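Local structure of pre-crRNA processing endonuclease (Streptococcus pyogenes serotype M1, 3VZH) at residues A[172-177]-A[189-194]; A[62-67]-A[95-100]; A[18-23]-A[90-95]. The protein probably cleaves precursor CRISPR RNA as a Cas5d-type endoribonuclease, contributing to the maturation of guide RNAs in microbial antiviral defence. All coordinates share one frame; numbering follows the deposited sequence.

Contact 1: residues A[172-177]-A[189-194]; sequences IMFHSF and SYFTKT
Phe174 and Phe191 meet in a T-shaped stack: the CD2 edge of Phe174 is directed at one face of Phe191, ring planes at 69° and centroids 5.6 Å apart. The CG of Phe174 is anti to its backbone N (chi1 180°), whereas that of Phe191 lies beside its own N (chi1 -69°), which folds the Phe191 ring back over the neighbouring backbone until CD1 is 3.3 Å from Phe174 N. On the same side of the sheet Ile172 CG2 packs on Phe191 CB, and the ring of Phe177 reaches Ser189 CB with CE1. The two strands form an antiparallel hairpin, paired through Met173 and Thr192, and interrupted by a classic beta bulge in which His175 and Ser176 both face Tyr190. Tyr190 O takes a bond of 2.7 Å from His175 N and a weak one from Ser176 N; Tyr190 N donates to Ser176 O. Here His175 ND1 and Ser176 OG share a hydrogen bond of 2.6 Å with OG in the imidazole plane, while NE2 bonds Lys204 O and OG also meets Gln206. Before the bulge, the bent chain of Met173 crosses Thr194 at about a right angle, SD 3.8 Å from Thr194 CG2.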
loop_
_atom_site.group_PDB
_atom_site.type_symbol
_atom_site.label_atom_id
_atom_site.label_comp_id
_atom_site.label_asym_id
_atom_site.label_seq_id
_atom_site.Cartn_x
_atom_site.Cartn_y
_atom_site.Cartn_z
ATOM N N ILE A 172 -10.143 -9.145 11.133
ATOM C CA ILE A 172 -8.914 -8.558 11.586
ATOM C C ILE A 172 -7.773 -8.872 10.621
ATOM O O ILE A 172 -7.540 -10.031 10.267
ATOM C CB ILE A 172 -8.524 -9.175 12.950
ATOM C CG1 ILE A 172 -9.663 -9.011 13.954
ATOM C CG2 ILE A 172 -7.323 -8.431 13.509
ATOM C CD1 ILE A 172 -10.019 -7.560 14.276
ATOM N N MET A 173 -7.056 -7.854 10.173
ATOM C CA MET A 173 -5.935 -8.019 9.225
ATOM C C MET A 173 -4.695 -7.424 9.832
ATOM O O MET A 173 -4.755 -6.361 10.502
ATOM C CB MET A 173 -6.250 -7.239 7.920
ATOM C CG MET A 173 -7.227 -8.030 7.060
ATOM S SD MET A 173 -7.476 -7.315 5.391
ATOM C CE MET A 173 -5.803 -7.693 4.841
ATOM N N PHE A 174 -3.557 -8.056 9.600
ATOM C CA PHE A 174 -2.273 -7.380 9.799
ATOM C C PHE A 174 -2.299 -5.986 9.157
ATOM O O PHE A 174 -2.772 -5.809 8.017
ATOM C CB PHE A 174 -1.148 -8.235 9.240
ATOM C CG PHE A 174 0.203 -7.629 9.386
ATOM C CD1 PHE A 174 0.889 -7.202 8.258
ATOM C CD2 PHE A 174 0.796 -7.467 10.634
ATOM C CE1 PHE A 174 2.156 -6.605 8.374
ATOM C CE2 PHE A 174 2.077 -6.900 10.762
ATOM C CZ PHE A 174 2.759 -6.465 9.616
ATOM N N HIS A 175 -1.837 -4.978 9.918
ATOM C CA HIS A 175 -1.765 -3.602 9.440
ATOM C C HIS A 175 -0.314 -3.303 9.118
ATOM O O HIS A 175 0.023 -3.088 7.963
ATOM C CB HIS A 175 -2.220 -2.677 10.557
ATOM C CG HIS A 175 -2.221 -1.198 10.216
ATOM N ND1 HIS A 175 -1.116 -0.423 10.319
ATOM C CD2 HIS A 175 -3.277 -0.342 9.843
ATOM C CE1 HIS A 175 -1.453 0.864 9.998
ATOM N NE2 HIS A 175 -2.776 0.900 9.747
ATOM N N SER A 176 0.554 -3.291 10.132
ATOM C CA SER A 176 1.977 -3.012 9.914
ATOM C C SER A 176 2.776 -3.263 11.162
ATOM O O SER A 176 2.209 -3.490 12.232
ATOM C CB SER A 176 2.200 -1.566 9.434
ATOM O OG SER A 176 1.488 -0.622 10.213
ATOM N N PHE A 177 4.099 -3.313 11.008
ATOM C CA PHE A 177 5.000 -3.276 12.137
ATOM C C PHE A 177 5.438 -1.871 12.529
ATOM O O PHE A 177 5.485 -0.973 11.660
ATOM C CB PHE A 177 6.284 -4.027 11.802
ATOM C CG PHE A 177 6.122 -5.493 11.687
ATOM C CD1 PHE A 177 5.891 -6.270 12.822
ATOM C CD2 PHE A 177 6.292 -6.118 10.457
ATOM C CE1 PHE A 177 5.769 -7.641 12.728
ATOM C CE2 PHE A 177 6.198 -7.492 10.351
ATOM C CZ PHE A 177 5.932 -8.253 11.492
ATOM N N SER A 189 3.568 -5.311 16.472
ATOM C CA SER A 189 2.716 -5.523 15.296
ATOM C C SER A 189 1.318 -4.996 15.585
ATOM O O SER A 189 0.844 -4.994 16.749
ATOM C CB SER A 189 2.653 -6.974 14.850
ATOM O OG SER A 189 2.055 -7.749 15.889
ATOM N N TYR A 190 0.704 -4.475 14.531
ATOM C CA TYR A 190 -0.585 -3.839 14.638
ATOM C C TYR A 190 -1.534 -4.595 13.733
ATOM O O TYR A 190 -1.209 -4.893 12.553
ATOM C CB TYR A 190 -0.548 -2.364 14.201
ATOM C CG TYR A 190 0.268 -1.477 15.107
ATOM C CD1 TYR A 190 -0.349 -0.674 16.073
ATOM C CD2 TYR A 190 1.675 -1.457 15.017
ATOM C CE1 TYR A 190 0.389 0.143 16.903
ATOM C CE2 TYR A 190 2.433 -0.642 15.856
ATOM C CZ TYR A 190 1.794 0.143 16.798
ATOM O OH TYR A 190 2.540 0.939 17.639
ATOM N N PHE A 191 -2.719 -4.871 14.290
ATOM C CA PHE A 191 -3.812 -5.563 13.554
ATOM C C PHE A 191 -5.059 -4.732 13.722
ATOM O O PHE A 191 -5.223 -4.093 14.792
ATOM C CB PHE A 191 -4.072 -6.972 14.101
ATOM C CG PHE A 191 -2.961 -7.928 13.817
ATOM C CD1 PHE A 191 -3.087 -8.880 12.790
ATOM C CD2 PHE A 191 -1.802 -7.914 14.589
ATOM C CE1 PHE A 191 -2.056 -9.784 12.524
ATOM C CE2 PHE A 191 -0.789 -8.824 14.325
ATOM C CZ PHE A 191 -0.901 -9.736 13.280
ATOM N N THR A 192 -5.963 -4.785 12.736
ATOM C CA THR A 192 -7.195 -4.054 12.898
ATOM C C THR A 192 -8.269 -4.570 11.958
ATOM O O THR A 192 -7.915 -5.209 10.974
ATOM C CB THR A 192 -6.988 -2.504 12.796
ATOM O OG1 THR A 192 -7.997 -1.833 13.605
ATOM C CG2 THR A 192 -6.970 -1.958 11.283
ATOM N N LYS A 193 -9.531 -4.348 12.365
ATOM C CA LYS A 193 -10.756 -4.662 11.609
ATOM C C LYS A 193 -10.692 -3.837 10.357
ATOM O O LYS A 193 -10.505 -2.621 10.400
ATOM C CB LYS A 193 -12.087 -4.417 12.393
ATOM C CG LYS A 193 -13.376 -4.357 11.478
ATOM C CD LYS A 193 -14.655 -4.077 12.265
ATOM C CE LYS A 193 -14.302 -4.431 13.738
ATOM N NZ LYS A 193 -15.343 -4.885 14.689
ATOM N N THR A 194 -10.817 -4.513 9.220
ATOM C CA THR A 194 -10.578 -3.876 7.930
ATOM C C THR A 194 -11.878 -4.018 7.101
ATOM O O THR A 194 -12.300 -5.133 6.833
ATOM C CB THR A 194 -9.305 -4.517 7.259
ATOM O OG1 THR A 194 -8.115 -4.316 8.105
ATOM C CG2 THR A 194 -9.092 -3.940 5.804
#

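Contact 2: residues A[62-67]-A[95-100]; sequences VKVINQ and VVYLIK
Ile65 sits against Val96 and Leu98 where strand 55-64 gives way to loop. Its CB touches Val96 CG1 at 3.7 Å, and its CG1, placed beside the backbone N (chi1 -62°), crosses the Leu98 side chain at about a right angle, 3.7 Å from Leu98 CG. Asn66 lays its amide across the other branch of Val96, ND2 to CG2 3.4 Å. Val62 and Val64 instead lie alongside Tyr97: Val62 CG2 packs on the Tyr97 CB, and Val64 CG2 comes to the ring edge, 4.0 Å from Tyr97 CE1. Between these two layers of side chains the antiparallel backbones pair Lys63 with Leu98 by two hydrogen bonds, the bond from Leu98 N arriving on a lone pair of Lys63 O. Ile65 N adds a nearly straight bond to Val96 O (169°). Past it a water accepts from Asn66 N at 3.1 Å and from Val96 N at 2.8 Å. In the next shell, Asn66 ND2 donates to Asp94 O, which helps hold the amide beside Val96 CG2. Lys63 reaches the carbonyl and ring of Tyr156. Strands 55-64 and 95-105 are antiparallel neighbours in the large sheet, with Leu42 of helix 39-49 packed on its Val62 and Ile99 face, consistent with an RRM-like fold. Direct pairing of the two segments thus ends at Ile65, and a water takes the next two backbone N-H groups as the chain leaves strand 55-64.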
loop_
_atom_site.group_PDB
_atom_site.type_symbol
_atom_site.label_atom_id
_atom_site.label_comp_id
_atom_site.label_asym_id
_atom_site.label_seq_id
_atom_site.Cartn_x
_atom_site.Cartn_y
_atom_site.Cartn_z
ATOM N N VAL A 62 -6.936 2.676 -0.410
ATOM C CA VAL A 62 -6.804 1.827 -1.641
ATOM C C VAL A 62 -8.147 1.444 -2.200
ATOM O O VAL A 62 -9.118 1.301 -1.425
ATOM C CB VAL A 62 -5.959 0.552 -1.364
ATOM C CG1 VAL A 62 -6.584 -0.389 -0.261
ATOM C CG2 VAL A 62 -5.735 -0.258 -2.676
ATOM N N LYS A 63 -8.252 1.380 -3.540
ATOM C CA LYS A 63 -9.468 0.935 -4.193
ATOM C C LYS A 63 -9.176 -0.400 -4.853
ATOM O O LYS A 63 -8.210 -0.526 -5.668
ATOM C CB LYS A 63 -10.080 1.925 -5.226
ATOM C CG LYS A 63 -10.298 3.317 -4.628
ATOM C CD LYS A 63 -10.863 4.308 -5.634
ATOM C CE LYS A 63 -12.190 3.967 -6.083
ATOM N NZ LYS A 63 -12.826 5.285 -6.484
ATOM N N VAL A 64 -9.931 -1.417 -4.440
ATOM C CA VAL A 64 -9.859 -2.774 -5.040
ATOM C C VAL A 64 -10.789 -2.801 -6.244
ATOM O O VAL A 64 -12.027 -2.797 -6.103
ATOM C CB VAL A 64 -10.267 -3.816 -3.921
ATOM C CG1 VAL A 64 -10.237 -5.239 -4.480
ATOM C CG2 VAL A 64 -9.361 -3.675 -2.702
ATOM N N ILE A 65 -10.206 -2.765 -7.458
ATOM C CA ILE A 65 -11.016 -2.560 -8.665
ATOM C C ILE A 65 -11.589 -3.834 -9.164
ATOM O O ILE A 65 -12.696 -3.818 -9.715
ATOM C CB ILE A 65 -10.152 -1.886 -9.757
ATOM C CG1 ILE A 65 -9.704 -0.493 -9.212
ATOM C CG2 ILE A 65 -11.026 -1.670 -11.008
ATOM C CD1 ILE A 65 -10.846 0.444 -8.755
ATOM N N ASN A 66 -10.858 -4.948 -8.991
ATOM C CA ASN A 66 -11.264 -6.217 -9.658
ATOM C C ASN A 66 -11.936 -7.191 -8.695
ATOM O O ASN A 66 -11.487 -7.299 -7.516
ATOM C CB ASN A 66 -10.074 -6.968 -10.311
ATOM C CG ASN A 66 -9.625 -6.329 -11.613
ATOM O OD1 ASN A 66 -10.208 -5.321 -12.036
ATOM N ND2 ASN A 66 -8.542 -6.890 -12.250
ATOM N N GLN A 67 -12.907 -7.938 -9.243
ATOM C CA GLN A 67 -13.379 -9.187 -8.613
ATOM C C GLN A 67 -12.215 -9.925 -7.886
ATOM O O GLN A 67 -11.140 -10.212 -8.446
ATOM C CB GLN A 67 -14.035 -10.075 -9.654
ATOM C CG GLN A 67 -14.493 -11.405 -9.083
ATOM C CD GLN A 67 -15.251 -12.193 -10.123
ATOM O OE1 GLN A 67 -15.506 -11.732 -11.243
ATOM N NE2 GLN A 67 -15.652 -13.332 -9.746
ATOM N N VAL A 95 -5.325 -8.806 -10.302
ATOM C CA VAL A 95 -5.595 -7.745 -9.303
ATOM C C VAL A 95 -5.295 -6.400 -9.931
ATOM O O VAL A 95 -4.335 -6.289 -10.774
ATOM C CB VAL A 95 -4.800 -7.958 -7.990
ATOM C CG1 VAL A 95 -5.212 -9.326 -7.357
ATOM C CG2 VAL A 95 -3.258 -7.855 -8.204
ATOM N N VAL A 96 -6.160 -5.393 -9.603
ATOM C CA VAL A 96 -5.902 -3.967 -9.923
ATOM C C VAL A 96 -6.198 -3.180 -8.651
ATOM O O VAL A 96 -7.214 -3.367 -8.028
ATOM C CB VAL A 96 -6.840 -3.465 -11.035
ATOM C CG1 VAL A 96 -6.698 -1.952 -11.105
ATOM C CG2 VAL A 96 -6.562 -4.086 -12.426
ATOM N N TYR A 97 -5.285 -2.318 -8.205
ATOM C CA TYR A 97 -5.475 -1.539 -6.949
ATOM C C TYR A 97 -5.084 -0.132 -7.273
ATOM O O TYR A 97 -4.013 0.097 -7.964
ATOM C CB TYR A 97 -4.513 -2.014 -5.866
ATOM C CG TYR A 97 -4.736 -3.453 -5.485
ATOM C CD1 TYR A 97 -5.956 -3.863 -4.933
ATOM C CD2 TYR A 97 -3.745 -4.381 -5.659
ATOM C CE1 TYR A 97 -6.161 -5.232 -4.616
ATOM C CE2 TYR A 97 -3.934 -5.723 -5.340
ATOM C CZ TYR A 97 -5.144 -6.119 -4.800
ATOM O OH TYR A 97 -5.309 -7.455 -4.484
ATOM N N LEU A 98 -5.909 0.836 -6.881
ATOM C CA LEU A 98 -5.497 2.202 -7.036
ATOM C C LEU A 98 -5.126 2.666 -5.620
ATOM O O LEU A 98 -5.946 2.497 -4.633
ATOM C CB LEU A 98 -6.669 3.043 -7.640
ATOM C CG LEU A 98 -7.391 2.370 -8.790
ATOM C CD1 LEU A 98 -8.446 3.377 -9.243
ATOM C CD2 LEU A 98 -6.456 2.085 -9.982
ATOM N N ILE A 99 -3.946 3.277 -5.461
ATOM C CA ILE A 99 -3.452 3.636 -4.145
ATOM C C ILE A 99 -3.434 5.192 -4.125
ATOM O O ILE A 99 -2.885 5.817 -5.040
ATOM C CB ILE A 99 -1.999 3.119 -3.936
ATOM C CG1 ILE A 99 -1.927 1.601 -4.219
ATOM C CG2 ILE A 99 -1.509 3.370 -2.496
ATOM C CD1 ILE A 99 -0.502 1.000 -4.139
ATOM N N LYS A 100 -3.918 5.747 -3.036
ATOM C CA LYS A 100 -3.806 7.192 -2.704
ATOM C C LYS A 100 -2.800 7.302 -1.565
ATOM O O LYS A 100 -2.927 6.592 -0.564
ATOM C CB LYS A 100 -5.171 7.691 -2.275
ATOM C CG LYS A 100 -5.153 9.151 -1.831
ATOM C CD LYS A 100 -6.576 9.572 -1.361
ATOM C CE LYS A 100 -6.565 11.055 -0.930
ATOM N NZ LYS A 100 -7.895 11.433 -0.310
HETATM O O HOH W 1 -8.178 -5.928 -7.669
#

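Contact 3: residues A[18-23]-A[90-95]; sequences ALFTNP and SYLSDV
Ala18 and Leu92 are joined by a pair of backbone hydrogen bonds, Ala18 N to Leu92 O at 3.1 Å and Leu92 N to Ala18 O at 2.9 Å. The second is distinctly bent, with 136° at the hydrogen. This antiparallel hydrogen-bonded pair is the one bridge between the segments; beyond it they meet mainly through side chains.

The apolar contacts fall on two sides of the pair. On one, Ala18 CB lies 4.1 Å from both Leu92 CB and Val95 CG2, and Phe20 comes against the same leucine: its CD2 is 3.7 Å from Leu92 CD1, the two side chains crossing at about a right angle. On the other, Leu19 meets Tyr91. Leu19 CB rests 3.8 Å from Tyr91 CD1. With the leucine CG anti to its backbone N (chi1 180°), Leu19 CD2 nears Tyr91 CE1 while CD1 turns away from the ring to the carbonyl oxygen of Ser90.

Of the polar side-chain groups, the Tyr91 hydroxyl bonds Glu143, beyond the two segments, which anchors the far end of the ring that Leu19 packs on. Ala18 O lies near the plane of this ring, at its edge, 3.5 Å from Tyr91 CD1. Outside the pair, Phe20 N is held by the Ser33 hydroxyl.

The arrangement is that of an edge strand in a small three-stranded antiparallel sheet: the short strand 17-18 pairs with the central strand 88-93, whose other neighbour is strand 70-74. The chain turns a corner at Asp94, and Val95 already begins a strand of the larger sheet.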
loop_
_atom_site.group_PDB
_atom_site.type_symbol
_atom_site.label_atom_id
_atom_site.label_comp_id
_atom_site.label_asym_id
_atom_site.label_seq_id
_atom_site.Cartn_x
_atom_site.Cartn_y
_atom_site.Cartn_z
ATOM N N ALA A 18 -0.919 -12.015 -6.706
ATOM C CA ALA A 18 -0.558 -11.275 -5.485
ATOM C C ALA A 18 -0.628 -12.255 -4.322
ATOM O O ALA A 18 -1.402 -13.243 -4.366
ATOM C CB ALA A 18 -1.498 -10.069 -5.233
ATOM N N LEU A 19 0.198 -12.003 -3.318
ATOM C CA LEU A 19 0.208 -12.833 -2.108
ATOM C C LEU A 19 0.441 -11.906 -0.942
ATOM O O LEU A 19 1.606 -11.591 -0.613
ATOM C CB LEU A 19 1.305 -13.906 -2.138
ATOM C CG LEU A 19 1.424 -14.833 -0.920
ATOM C CD1 LEU A 19 0.095 -15.557 -0.764
ATOM C CD2 LEU A 19 2.570 -15.868 -1.024
ATOM N N PHE A 20 -0.630 -11.565 -0.233
ATOM C CA PHE A 20 -0.498 -10.639 0.935
ATOM C C PHE A 20 -0.575 -11.459 2.199
ATOM O O PHE A 20 -1.612 -11.992 2.526
ATOM C CB PHE A 20 -1.666 -9.639 0.836
ATOM C CG PHE A 20 -1.580 -8.805 -0.395
ATOM C CD1 PHE A 20 -0.414 -8.078 -0.667
ATOM C CD2 PHE A 20 -2.640 -8.704 -1.293
ATOM C CE1 PHE A 20 -0.278 -7.322 -1.789
ATOM C CE2 PHE A 20 -2.487 -7.901 -2.431
ATOM C CZ PHE A 20 -1.321 -7.209 -2.653
ATOM N N THR A 21 0.519 -11.628 2.928
ATOM C CA THR A 21 0.395 -12.549 4.058
ATOM C C THR A 21 0.399 -11.787 5.413
ATOM O O THR A 21 0.549 -10.532 5.478
ATOM C CB THR A 21 1.539 -13.564 4.025
ATOM O OG1 THR A 21 2.756 -12.817 3.979
ATOM C CG2 THR A 21 1.416 -14.376 2.746
ATOM N N ASN A 22 0.302 -12.579 6.479
ATOM C CA ASN A 22 0.362 -12.103 7.834
ATOM C C ASN A 22 1.708 -12.563 8.380
ATOM O O ASN A 22 1.860 -13.746 8.620
ATOM C CB ASN A 22 -0.769 -12.740 8.658
ATOM C CG ASN A 22 -0.583 -12.553 10.161
ATOM O OD1 ASN A 22 0.260 -11.768 10.612
ATOM N ND2 ASN A 22 -1.353 -13.289 10.938
ATOM N N PRO A 23 2.703 -11.648 8.493
ATOM C CA PRO A 23 3.977 -12.080 9.059
ATOM C C PRO A 23 3.849 -12.310 10.580
ATOM O O PRO A 23 3.900 -11.357 11.358
ATOM C CB PRO A 23 4.952 -10.930 8.698
ATOM C CG PRO A 23 4.228 -10.071 7.708
ATOM C CD PRO A 23 2.763 -10.256 8.010
ATOM N N SER A 90 -1.988 -20.210 -1.741
ATOM C CA SER A 90 -3.196 -19.665 -2.427
ATOM C C SER A 90 -2.964 -18.193 -2.759
ATOM O O SER A 90 -2.816 -17.349 -1.842
ATOM C CB SER A 90 -4.514 -19.862 -1.568
ATOM O OG SER A 90 -5.680 -19.184 -2.213
ATOM N N TYR A 91 -2.947 -17.868 -4.046
ATOM C CA TYR A 91 -2.737 -16.490 -4.520
ATOM C C TYR A 91 -4.016 -15.769 -4.921
ATOM O O TYR A 91 -4.916 -16.388 -5.365
ATOM C CB TYR A 91 -1.867 -16.538 -5.813
ATOM C CG TYR A 91 -0.467 -16.990 -5.565
ATOM C CD1 TYR A 91 0.536 -16.047 -5.231
ATOM C CD2 TYR A 91 -0.108 -18.360 -5.702
ATOM C CE1 TYR A 91 1.848 -16.468 -4.990
ATOM C CE2 TYR A 91 1.222 -18.792 -5.448
ATOM C CZ TYR A 91 2.194 -17.838 -5.113
ATOM O OH TYR A 91 3.514 -18.209 -4.874
ATOM N N LEU A 92 -4.045 -14.443 -4.805
ATOM C CA LEU A 92 -5.046 -13.683 -5.571
ATOM C C LEU A 92 -4.631 -13.705 -7.000
ATOM O O LEU A 92 -3.416 -13.667 -7.331
ATOM C CB LEU A 92 -5.024 -12.239 -5.012
ATOM C CG LEU A 92 -5.618 -12.116 -3.599
ATOM C CD1 LEU A 92 -5.250 -10.697 -3.066
ATOM C CD2 LEU A 92 -7.167 -12.244 -3.774
ATOM N N SER A 93 -5.618 -13.554 -7.892
ATOM C CA SER A 93 -5.354 -13.557 -9.289
ATOM C C SER A 93 -5.927 -12.307 -9.963
ATOM O O SER A 93 -6.943 -11.809 -9.535
ATOM C CB SER A 93 -6.094 -14.787 -9.865
ATOM O OG SER A 93 -5.821 -14.843 -11.213
ATOM N N ASP A 94 -5.242 -11.788 -10.985
ATOM C CA ASP A 94 -5.754 -10.680 -11.827
ATOM C C ASP A 94 -6.253 -9.443 -11.006
ATOM O O ASP A 94 -7.427 -9.125 -10.928
ATOM C CB ASP A 94 -6.827 -11.218 -12.773
ATOM C CG ASP A 94 -7.150 -10.255 -13.859
ATOM O OD1 ASP A 94 -6.495 -9.222 -13.926
ATOM O OD2 ASP A 94 -8.144 -10.413 -14.588
ATOM N N VAL A 95 -5.325 -8.806 -10.302
ATOM C CA VAL A 95 -5.595 -7.745 -9.303
ATOM C C VAL A 95 -5.295 -6.400 -9.931
ATOM O O VAL A 95 -4.335 -6.289 -10.774
ATOM C CB VAL A 95 -4.800 -7.958 -7.990
ATOM C CG1 VAL A 95 -5.212 -9.326 -7.357
ATOM C CG2 VAL A 95 -3.258 -7.855 -8.204
#

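Contacts 2 and 3 cross along the chain and share Val95, where strand 88-93 of the small three-stranded sheet passes into strand 95-105 of the large antiparallel sheet; their centres are 13 Å apart. The Tyr97 hydroxyl packs on Leu92 of the small sheet and on Phe20 of the loop that follows strand 17-18. Contact 1 comes later in the sequence, in a hairpin of the large sheet, its centre about 19 Å from that of contact 2, with strand 200-213 bridging strands 55-64 and 188-197. It touches contact 3 through the 18-23 loop, where Asn22 and Pro23 pack on the rings of Phe174, Phe177 and Phe191. That loop thus lies between the small sheet and the late hairpin.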